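Local coordinates for sensor protein kinase HptS (Staphylococcus aureus, PDB 6LKI) that probably acts as the histidine kinase of a two-component system that responds to hexose phosphate, passing the signal inward by autophosphorylation and phosphotransfer, at residues B[6-11]-B[107-112]; B[67-72]-B[96-101]; B[120-125]-B[136-141]. One frame throughout, in Å; residues are numbered along the deposited sequence.

Contact 1: B[6-11]-B[107-112]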
loop_
_atom_site.group_PDB
_atom_site.type_symbol
_atom_site.label_atom_id
_atom_site.label_comp_id
_atom_site.label_asym_id
_atom_site.label_seq_id
_atom_site.Cartn_x
_atom_site.Cartn_y
_atom_site.Cartn_z
ATOM N N VAL B 6 14.461 15.467 29.422
ATOM C CA VAL B 6 14.799 15.246 28.021
ATOM C C VAL B 6 15.882 14.182 27.883
ATOM O O VAL B 6 15.834 13.348 26.972
ATOM C CB VAL B 6 15.218 16.574 27.362
ATOM C CG1 VAL B 6 15.546 16.360 25.905
ATOM C CG2 VAL B 6 14.115 17.600 27.488
ATOM N N ASP B 7 16.870 14.181 28.784
ATOM C CA ASP B 7 17.967 13.225 28.658
ATOM C C ASP B 7 17.555 11.818 29.085
ATOM O O ASP B 7 18.085 10.836 28.552
ATOM C CB ASP B 7 19.185 13.703 29.456
ATOM C CG ASP B 7 18.902 13.849 30.941
ATOM O OD1 ASP B 7 17.757 13.597 31.369
ATOM O OD2 ASP B 7 19.836 14.217 31.684
ATOM N N GLU B 8 16.623 11.694 30.035
ATOM C CA GLU B 8 16.144 10.369 30.427
ATOM C C GLU B 8 15.319 9.725 29.318
ATOM O O GLU B 8 15.451 8.522 29.059
ATOM C CB GLU B 8 15.328 10.458 31.718
ATOM C CG GLU B 8 16.076 11.076 32.887
ATOM C CD GLU B 8 15.291 11.019 34.184
ATOM O OE1 GLU B 8 15.847 10.575 35.212
ATOM O OE2 GLU B 8 14.105 11.410 34.169
ATOM N N SER B 9 14.463 10.506 28.658
ATOM C CA SER B 9 13.653 9.958 27.576
ATOM C C SER B 9 14.514 9.599 26.371
ATOM O O SER B 9 14.311 8.549 25.750
ATOM C CB SER B 9 12.557 10.949 27.184
ATOM O OG SER B 9 11.474 10.901 28.097
ATOM N N GLN B 10 15.483 10.454 26.027
ATOM C CA GLN B 10 16.418 10.114 24.958
ATOM C C GLN B 10 17.141 8.814 25.266
ATOM O O GLN B 10 17.231 7.927 24.410
ATOM C CB GLN B 10 17.426 11.246 24.745
ATOM C CG GLN B 10 18.383 11.044 23.555
ATOM C CD GLN B 10 19.602 10.180 23.870
ATOM O OE1 GLN B 10 19.913 9.916 25.032
ATOM N NE2 GLN B 10 20.289 9.731 22.825
ATOM N N SER B 11 17.655 8.680 26.489
ATOM C CA SER B 11 18.393 7.478 26.855
ATOM C C SER B 11 17.481 6.257 26.887
ATOM O O SER B 11 17.890 5.159 26.490
ATOM C CB SER B 11 19.076 7.678 28.206
ATOM O OG SER B 11 19.767 6.508 28.602
ATOM N N THR B 107 5.071 6.761 26.191
ATOM C CA THR B 107 6.005 6.186 27.146
ATOM C C THR B 107 5.558 6.547 28.554
ATOM O O THR B 107 4.926 7.588 28.759
ATOM C CB THR B 107 7.446 6.682 26.924
ATOM O OG1 THR B 107 7.592 8.003 27.458
ATOM C CG2 THR B 107 7.802 6.695 25.444
ATOM N N PRO B 108 5.852 5.695 29.539
ATOM C CA PRO B 108 5.482 6.032 30.924
ATOM C C PRO B 108 6.100 7.328 31.408
ATOM O O PRO B 108 5.504 8.015 32.247
ATOM C CB PRO B 108 5.994 4.828 31.727
ATOM C CG PRO B 108 6.060 3.715 30.740
ATOM C CD PRO B 108 6.438 4.348 29.435
ATOM N N ARG B 109 7.279 7.689 30.899
ATOM C CA ARG B 109 7.899 8.948 31.296
ATOM C C ARG B 109 7.173 10.140 30.686
ATOM O O ARG B 109 6.794 11.079 31.396
ATOM C CB ARG B 109 9.374 8.956 30.895
ATOM C CG ARG B 109 10.303 9.486 31.970
ATOM C CD ARG B 109 11.733 9.538 31.465
ATOM N NE ARG B 109 12.287 8.202 31.277
ATOM C CZ ARG B 109 12.940 7.530 32.218
ATOM N NH1 ARG B 109 13.126 8.075 33.413
ATOM N NH2 ARG B 109 13.412 6.317 31.966
ATOM N N LEU B 110 6.973 10.120 29.364
ATOM C CA LEU B 110 6.352 11.258 28.691
ATOM C C LEU B 110 4.916 11.467 29.156
ATOM O O LEU B 110 4.447 12.607 29.252
ATOM C CB LEU B 110 6.396 11.061 27.176
ATOM C CG LEU B 110 7.784 11.052 26.532
ATOM C CD1 LEU B 110 7.671 10.843 25.032
ATOM C CD2 LEU B 110 8.541 12.331 26.848
ATOM N N SER B 111 4.200 10.377 29.438
ATOM C CA SER B 111 2.833 10.507 29.931
ATOM C C SER B 111 2.800 11.047 31.354
ATOM O O SER B 111 1.845 11.736 31.733
ATOM C CB SER B 111 2.115 9.159 29.857
ATOM O OG SER B 111 2.134 8.501 31.112
ATOM N N GLU B 112 3.828 10.752 32.152
ATOM C CA GLU B 112 3.873 11.234 33.528
ATOM C C GLU B 112 4.222 12.717 33.586
ATOM O O GLU B 112 3.554 13.492 34.279
ATOM C CB GLU B 112 4.878 10.414 34.340
ATOM C CG GLU B 112 5.447 11.144 35.546
ATOM C CD GLU B 112 6.673 10.460 36.120
ATOM O OE1 GLU B 112 6.516 9.635 37.044
ATOM O OE2 GLU B 112 7.792 10.748 35.646
#

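Contact 2: B[67-72]-B[96-101]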
loop_
_atom_site.group_PDB
_atom_site.type_symbol
_atom_site.label_atom_id
_atom_site.label_comp_id
_atom_site.label_asym_id
_atom_site.label_seq_id
_atom_site.Cartn_x
_atom_site.Cartn_y
_atom_site.Cartn_z
ATOM N N PRO B 67 2.113 -11.093 2.437
ATOM C CA PRO B 67 1.108 -11.246 1.375
ATOM C C PRO B 67 -0.241 -11.700 1.908
ATOM O O PRO B 67 -0.397 -12.849 2.335
ATOM C CB PRO B 67 1.733 -12.296 0.443
ATOM C CG PRO B 67 2.829 -12.945 1.245
ATOM C CD PRO B 67 3.323 -11.890 2.179
ATOM N N ASN B 68 -1.217 -10.788 1.895
ATOM C CA ASN B 68 -2.578 -11.057 2.362
ATOM C C ASN B 68 -2.605 -11.524 3.816
ATOM O O ASN B 68 -3.446 -12.341 4.200
ATOM C CB ASN B 68 -3.283 -12.074 1.458
ATOM C CG ASN B 68 -3.543 -11.533 0.063
ATOM O OD1 ASN B 68 -3.796 -10.342 -0.117
ATOM N ND2 ASN B 68 -3.475 -12.409 -0.934
ATOM N N GLN B 69 -1.693 -11.002 4.637
ATOM C CA GLN B 69 -1.597 -11.392 6.037
ATOM C C GLN B 69 -1.188 -10.185 6.869
ATOM O O GLN B 69 -0.290 -9.433 6.483
ATOM C CB GLN B 69 -0.593 -12.535 6.226
ATOM C CG GLN B 69 -0.715 -13.267 7.551
ATOM C CD GLN B 69 0.060 -14.571 7.563
ATOM O OE1 GLN B 69 0.802 -14.874 6.629
ATOM N NE2 GLN B 69 -0.112 -15.352 8.623
ATOM N N PHE B 70 -1.846 -10.015 8.015
ATOM C CA PHE B 70 -1.635 -8.855 8.876
ATOM C C PHE B 70 -1.673 -9.307 10.329
ATOM O O PHE B 70 -2.713 -9.767 10.808
ATOM C CB PHE B 70 -2.701 -7.784 8.610
ATOM C CG PHE B 70 -2.475 -6.494 9.348
ATOM C CD1 PHE B 70 -1.375 -5.700 9.067
ATOM C CD2 PHE B 70 -3.372 -6.070 10.315
ATOM C CE1 PHE B 70 -1.171 -4.510 9.744
ATOM C CE2 PHE B 70 -3.173 -4.882 10.995
ATOM C CZ PHE B 70 -2.071 -4.102 10.708
ATOM N N ILE B 71 -0.544 -9.175 11.024
ATOM C CA ILE B 71 -0.394 -9.615 12.408
ATOM C C ILE B 71 -0.030 -8.401 13.251
ATOM O O ILE B 71 0.960 -7.715 12.964
ATOM C CB ILE B 71 0.671 -10.717 12.541
ATOM C CG1 ILE B 71 0.189 -12.007 11.872
ATOM C CG2 ILE B 71 1.024 -10.959 14.004
ATOM C CD1 ILE B 71 1.282 -13.038 11.676
ATOM N N THR B 72 -0.819 -8.138 14.292
ATOM C CA THR B 72 -0.627 -6.934 15.087
ATOM C C THR B 72 -1.147 -7.160 16.500
ATOM O O THR B 72 -2.001 -8.016 16.741
ATOM C CB THR B 72 -1.331 -5.727 14.447
ATOM O OG1 THR B 72 -0.996 -4.532 15.163
ATOM C CG2 THR B 72 -2.844 -5.915 14.460
ATOM N N SER B 96 7.717 -16.678 3.165
ATOM C CA SER B 96 7.687 -15.430 2.410
ATOM C C SER B 96 8.428 -14.366 3.211
ATOM O O SER B 96 8.903 -14.612 4.325
ATOM C CB SER B 96 6.248 -14.998 2.110
ATOM O OG SER B 96 6.218 -13.805 1.348
ATOM N N THR B 97 8.522 -13.174 2.627
ATOM C CA THR B 97 9.122 -12.022 3.284
ATOM C C THR B 97 8.030 -11.193 3.949
ATOM O O THR B 97 6.981 -10.939 3.347
ATOM C CB THR B 97 9.899 -11.172 2.275
ATOM O OG1 THR B 97 11.169 -11.780 2.012
ATOM C CG2 THR B 97 10.121 -9.761 2.806
ATOM N N TYR B 98 8.274 -10.784 5.190
ATOM C CA TYR B 98 7.335 -9.979 5.953
ATOM C C TYR B 98 8.006 -8.688 6.397
ATOM O O TYR B 98 9.205 -8.661 6.690
ATOM C CB TYR B 98 6.812 -10.744 7.177
ATOM C CG TYR B 98 5.910 -11.911 6.834
ATOM C CD1 TYR B 98 6.430 -13.086 6.305
ATOM C CD2 TYR B 98 4.540 -11.838 7.046
ATOM C CE1 TYR B 98 5.609 -14.152 5.990
ATOM C CE2 TYR B 98 3.710 -12.897 6.734
ATOM C CZ TYR B 98 4.249 -14.052 6.207
ATOM O OH TYR B 98 3.425 -15.109 5.899
ATOM N N MET B 99 7.223 -7.614 6.436
ATOM C CA MET B 99 7.689 -6.323 6.922
ATOM C C MET B 99 7.233 -6.143 8.364
ATOM O O MET B 99 6.049 -6.315 8.670
ATOM C CB MET B 99 7.158 -5.180 6.054
ATOM C CG MET B 99 7.648 -5.198 4.611
ATOM S SD MET B 99 9.446 -5.120 4.467
ATOM C CE MET B 99 9.791 -3.585 5.322
ATOM N N LEU B 100 8.172 -5.805 9.242
ATOM C CA LEU B 100 7.883 -5.566 10.650
ATOM C C LEU B 100 8.075 -4.086 10.949
ATOM O O LEU B 100 9.188 -3.564 10.828
ATOM C CB LEU B 100 8.780 -6.416 11.552
ATOM C CG LEU B 100 8.658 -6.135 13.053
ATOM C CD1 LEU B 100 7.244 -6.425 13.544
ATOM C CD2 LEU B 100 9.684 -6.936 13.848
ATOM N N LYS B 101 7.007 -3.433 11.340
ATOM C CA LYS B 101 7.068 -2.089 11.799
ATOM C C LYS B 101 6.658 -1.991 13.246
ATOM O O LYS B 101 5.728 -2.581 13.623
ATOM C CB LYS B 101 6.161 -1.237 10.978
ATOM C CG LYS B 101 6.417 -1.338 9.523
ATOM C CD LYS B 101 5.900 -0.107 8.853
ATOM C CE LYS B 101 5.305 -0.429 7.523
ATOM N NZ LYS B 101 6.314 -0.833 6.516
#

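Contact 3: B[120-125]-B[136-141]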
loop_
_atom_site.group_PDB
_atom_site.type_symbol
_atom_site.label_atom_id
_atom_site.label_comp_id
_atom_site.label_asym_id
_atom_site.label_seq_id
_atom_site.Cartn_x
_atom_site.Cartn_y
_atom_site.Cartn_z
ATOM N N PHE B 120 5.196 18.703 27.700
ATOM C CA PHE B 120 4.766 17.950 26.531
ATOM C C PHE B 120 5.968 17.575 25.676
ATOM O O PHE B 120 7.065 18.115 25.830
ATOM C CB PHE B 120 3.744 18.755 25.721
ATOM C CG PHE B 120 2.495 19.082 26.487
ATOM C CD1 PHE B 120 2.444 20.187 27.322
ATOM C CD2 PHE B 120 1.373 18.278 26.380
ATOM C CE1 PHE B 120 1.296 20.485 28.031
ATOM C CE2 PHE B 120 0.222 18.571 27.086
ATOM C CZ PHE B 120 0.184 19.677 27.912
ATOM N N ALA B 121 5.748 16.630 24.764
ATOM C CA ALA B 121 6.819 16.060 23.962
ATOM C C ALA B 121 6.497 16.171 22.479
ATOM O O ALA B 121 5.340 16.038 22.070
ATOM C CB ALA B 121 7.066 14.592 24.328
ATOM N N LEU B 122 7.538 16.414 21.684
ATOM C CA LEU B 122 7.456 16.433 20.232
ATOM C C LEU B 122 8.653 15.683 19.669
ATOM O O LEU B 122 9.728 15.663 20.272
ATOM C CB LEU B 122 7.442 17.867 19.675
ATOM C CG LEU B 122 6.109 18.599 19.498
ATOM C CD1 LEU B 122 6.350 20.091 19.342
ATOM C CD2 LEU B 122 5.357 18.057 18.298
ATOM N N ILE B 123 8.463 15.064 18.507
ATOM C CA ILE B 123 9.547 14.417 17.775
ATOM C C ILE B 123 9.503 14.920 16.341
ATOM O O ILE B 123 8.491 14.748 15.652
ATOM C CB ILE B 123 9.453 12.883 17.816
ATOM C CG1 ILE B 123 9.695 12.369 19.235
ATOM C CG2 ILE B 123 10.454 12.266 16.847
ATOM C CD1 ILE B 123 9.802 10.862 19.331
ATOM N N VAL B 124 10.592 15.545 15.895
ATOM C CA VAL B 124 10.665 16.116 14.559
ATOM C C VAL B 124 11.907 15.593 13.852
ATOM O O VAL B 124 12.919 15.275 14.483
ATOM C CB VAL B 124 10.675 17.662 14.583
ATOM C CG1 VAL B 124 9.385 18.195 15.187
ATOM C CG2 VAL B 124 11.888 18.175 15.340
ATOM N N ASP B 125 11.822 15.509 12.528
ATOM C CA ASP B 125 12.957 15.111 11.714
ATOM C C ASP B 125 13.818 16.333 11.391
ATOM O O ASP B 125 13.493 17.468 11.749
ATOM C CB ASP B 125 12.483 14.405 10.442
ATOM C CG ASP B 125 11.506 15.241 9.629
ATOM O OD1 ASP B 125 11.177 16.367 10.056
ATOM O OD2 ASP B 125 11.063 14.765 8.561
ATOM N N ASP B 136 -2.401 18.218 21.749
ATOM C CA ASP B 136 -3.335 18.427 20.651
ATOM C C ASP B 136 -3.134 19.766 19.957
ATOM O O ASP B 136 -3.618 19.943 18.834
ATOM C CB ASP B 136 -4.775 18.310 21.153
ATOM C CG ASP B 136 -5.205 16.867 21.352
ATOM O OD1 ASP B 136 -4.831 16.012 20.520
ATOM O OD2 ASP B 136 -5.912 16.586 22.341
ATOM N N ARG B 137 -2.426 20.707 20.594
ATOM C CA ARG B 137 -2.079 21.957 19.926
ATOM C C ARG B 137 -1.339 21.706 18.621
ATOM O O ARG B 137 -1.448 22.500 17.680
ATOM C CB ARG B 137 -1.216 22.825 20.842
ATOM C CG ARG B 137 -1.920 23.372 22.068
ATOM C CD ARG B 137 -1.066 24.449 22.721
ATOM N NE ARG B 137 -0.152 23.892 23.715
ATOM C CZ ARG B 137 -0.090 24.292 24.981
ATOM N NH1 ARG B 137 -0.885 25.262 25.411
ATOM N NH2 ARG B 137 0.770 23.728 25.816
ATOM N N PHE B 138 -0.584 20.615 18.548
ATOM C CA PHE B 138 0.214 20.279 17.382
ATOM C C PHE B 138 -0.417 19.110 16.638
ATOM O O PHE B 138 -1.040 18.229 17.239
ATOM C CB PHE B 138 1.648 19.938 17.789
ATOM C CG PHE B 138 2.410 21.110 18.327
ATOM C CD1 PHE B 138 2.936 22.059 17.469
ATOM C CD2 PHE B 138 2.578 21.278 19.692
ATOM C CE1 PHE B 138 3.631 23.147 17.958
ATOM C CE2 PHE B 138 3.273 22.365 20.189
ATOM C CZ PHE B 138 3.799 23.301 19.320
ATOM N N THR B 139 -0.255 19.116 15.320
ATOM C CA THR B 139 -0.848 18.111 14.450
ATOM C C THR B 139 0.259 17.309 13.785
ATOM O O THR B 139 1.213 17.883 13.251
ATOM C CB THR B 139 -1.748 18.759 13.395
ATOM O OG1 THR B 139 -2.789 19.501 14.042
ATOM C CG2 THR B 139 -2.368 17.703 12.494
ATOM N N ILE B 140 0.128 15.982 13.831
ATOM C CA ILE B 140 1.100 15.103 13.197
ATOM C C ILE B 140 1.168 15.418 11.708
ATOM O O ILE B 140 0.145 15.676 11.063
ATOM C CB ILE B 140 0.733 13.631 13.473
ATOM C CG1 ILE B 140 1.912 12.706 13.180
ATOM C CG2 ILE B 140 -0.528 13.209 12.721
ATOM C CD1 ILE B 140 2.705 12.360 14.408
ATOM N N GLY B 141 2.384 15.442 11.166
ATOM C CA GLY B 141 2.569 15.704 9.751
ATOM C C GLY B 141 2.984 17.124 9.426
ATOM O O GLY B 141 3.793 17.348 8.520
#

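Contact 1: B[6-11]-B[107-112]
The closest approach of charged groups between these two helices joins Glu-8 OE2 to Arg-109 NH1, a stretched salt bridge of 3.6 Å with no hydrogen bond beside it. The two side chains meet at about a right angle, carboxylate and guanidinium planes 56° apart, so the two groups lack the coplanar, paired geometry of a bidentate ion pair. Arg-109 also packs against carbon: Glu-8 CB lies over one face of the guanidinium, off toward its rim and 3.7 Å from Arg-109 NH1. A bend at chi3 (-69°) turns the guanidinium across Glu-8 after the arginine's CD has passed Ser-9. There Ser-9 OG sits 3.6 Å from Arg-109 CD and 3.5 Å from Leu-110 CD2, a hydroxyl set against two carbons. Thr-107 caps the shorter helix, its OG1 accepting from Leu-110 N at 2.9 Å. Ser-9 touches Leu-165 and Leu-110 touches Ile-167, both on strand 163-169, so both helices rest on one sheet. The axes of these two short helical segments approach to 10.3 Å at 152°, nearly antiparallel. The shorter helix thus packs beside the long N-terminal one, and a long N-terminal helix lying along the sheet is consistent with a Cache-type sensor domain.

Contact 2: B[67-72]-B[96-101]
Ser-96 meets Pro-67 at the start of the second segment, with Ser-96 OG 3.5 Å from Pro-67 CG. A chi1 of -178° swings the hydroxyl away from the serine's own N and out to the flank of the proline ring. At Thr-97 the backbone takes over: its carbonyl O lies 4.0 Å from Pro-67 CD, a light van der Waals touch. Tyr-98 carries the polar part of the contact. Its OH donates to Gln-69 OE1 over 2.7 Å, coming in 35° out of the carbonyl plane, while Gln-69 OE1 sits at the edge of the tyrosine ring, near its plane. Amide and ring planes are 70° apart. The glutamine arrives as an almost fully extended chain. Its NE2 is bonded to Leu-36 O, so both ends of the amide are engaged and its flip is settled, while Asn-95 ND2 bonds the phenol oxygen as well and Phe-93 meets the tyrosine ring edge-to-face. Strands 69-72 and 97-106 are not neighbours: 59-66 runs between them in an antiparallel sheet of 2-1-4-3 order, as in a PAS-like Cache module, and the long tyrosine and glutamine bridge across it. Further on, Met-99 bonds through its backbone to Ser-65 of that middle strand, and Lys-101 NZ forms a salt bridge with an acidic side chain of another protein chain.

Contact 3: B[120-125]-B[136-141]
A loop that folds back over its own sheet makes this contact: residues 136-141, following strand 130-133, return across one face of strand 120-125 of the chain's second antiparallel sheet. At the middle of the contact Leu-122 CD1 lies over the centre of one face of the Phe-138 ring, a CH-pi contact 3.9 Å from the centroid and only 10° off the ring normal. Leu-122 CD2 adds a looser touch, 4.2 Å from Phe-138 CB. Near-straight chi2 (163°) carries CD1 far enough from the strand to reach the ring. Phe-138 also makes an edge-to-face contact with the Phe-149 ring and touches Ile-130, so the methyl enters an apolar cluster. Two residues before Leu-122, Phe-120 faces the same way and receives Arg-137, whose NH2 comes obliquely to 4.0 Å from Phe-120 CE1. Ring and guanidinium planes stand 70° apart and Arg-137 CZ is 5.6 Å from the centroid, so any cation-pi attraction is weak; the stronger partner is Asp-135, which pairs with Arg-137 NE. Between Phe-120 and Leu-122, Ala-121 turns to the other face of the sheet and packs on Leu-110. Ala-121 thus lies under helix 108-116 and Leu-122 under the loop, consistent with a PAS-like Cache module in which the segment after the second strand of the sheet folds over it.

From the N terminus, helix 2-31 supplies the first half of contact 1, which closes only after some 95 residues, when strand 97-106 leads into helix 108-116. Contact 2 is nested inside that loop, tying strand 69-72, outermost in this chain's first sheet, to strand 97-106; its centre lies 30 Å from that of contact 1, beyond the middle of the chain. Contact 3 follows in series, a short loop of the second sheet. Contacts 1 and 3 meet directly, Leu-110 CD2 lying 3.7 Å from Ala-121 CB, so helices, strand 120-125 and the loop after strand 130-133 stack in layers, while contact 2 spans the first sheet, on the opposite side of the chain's centre.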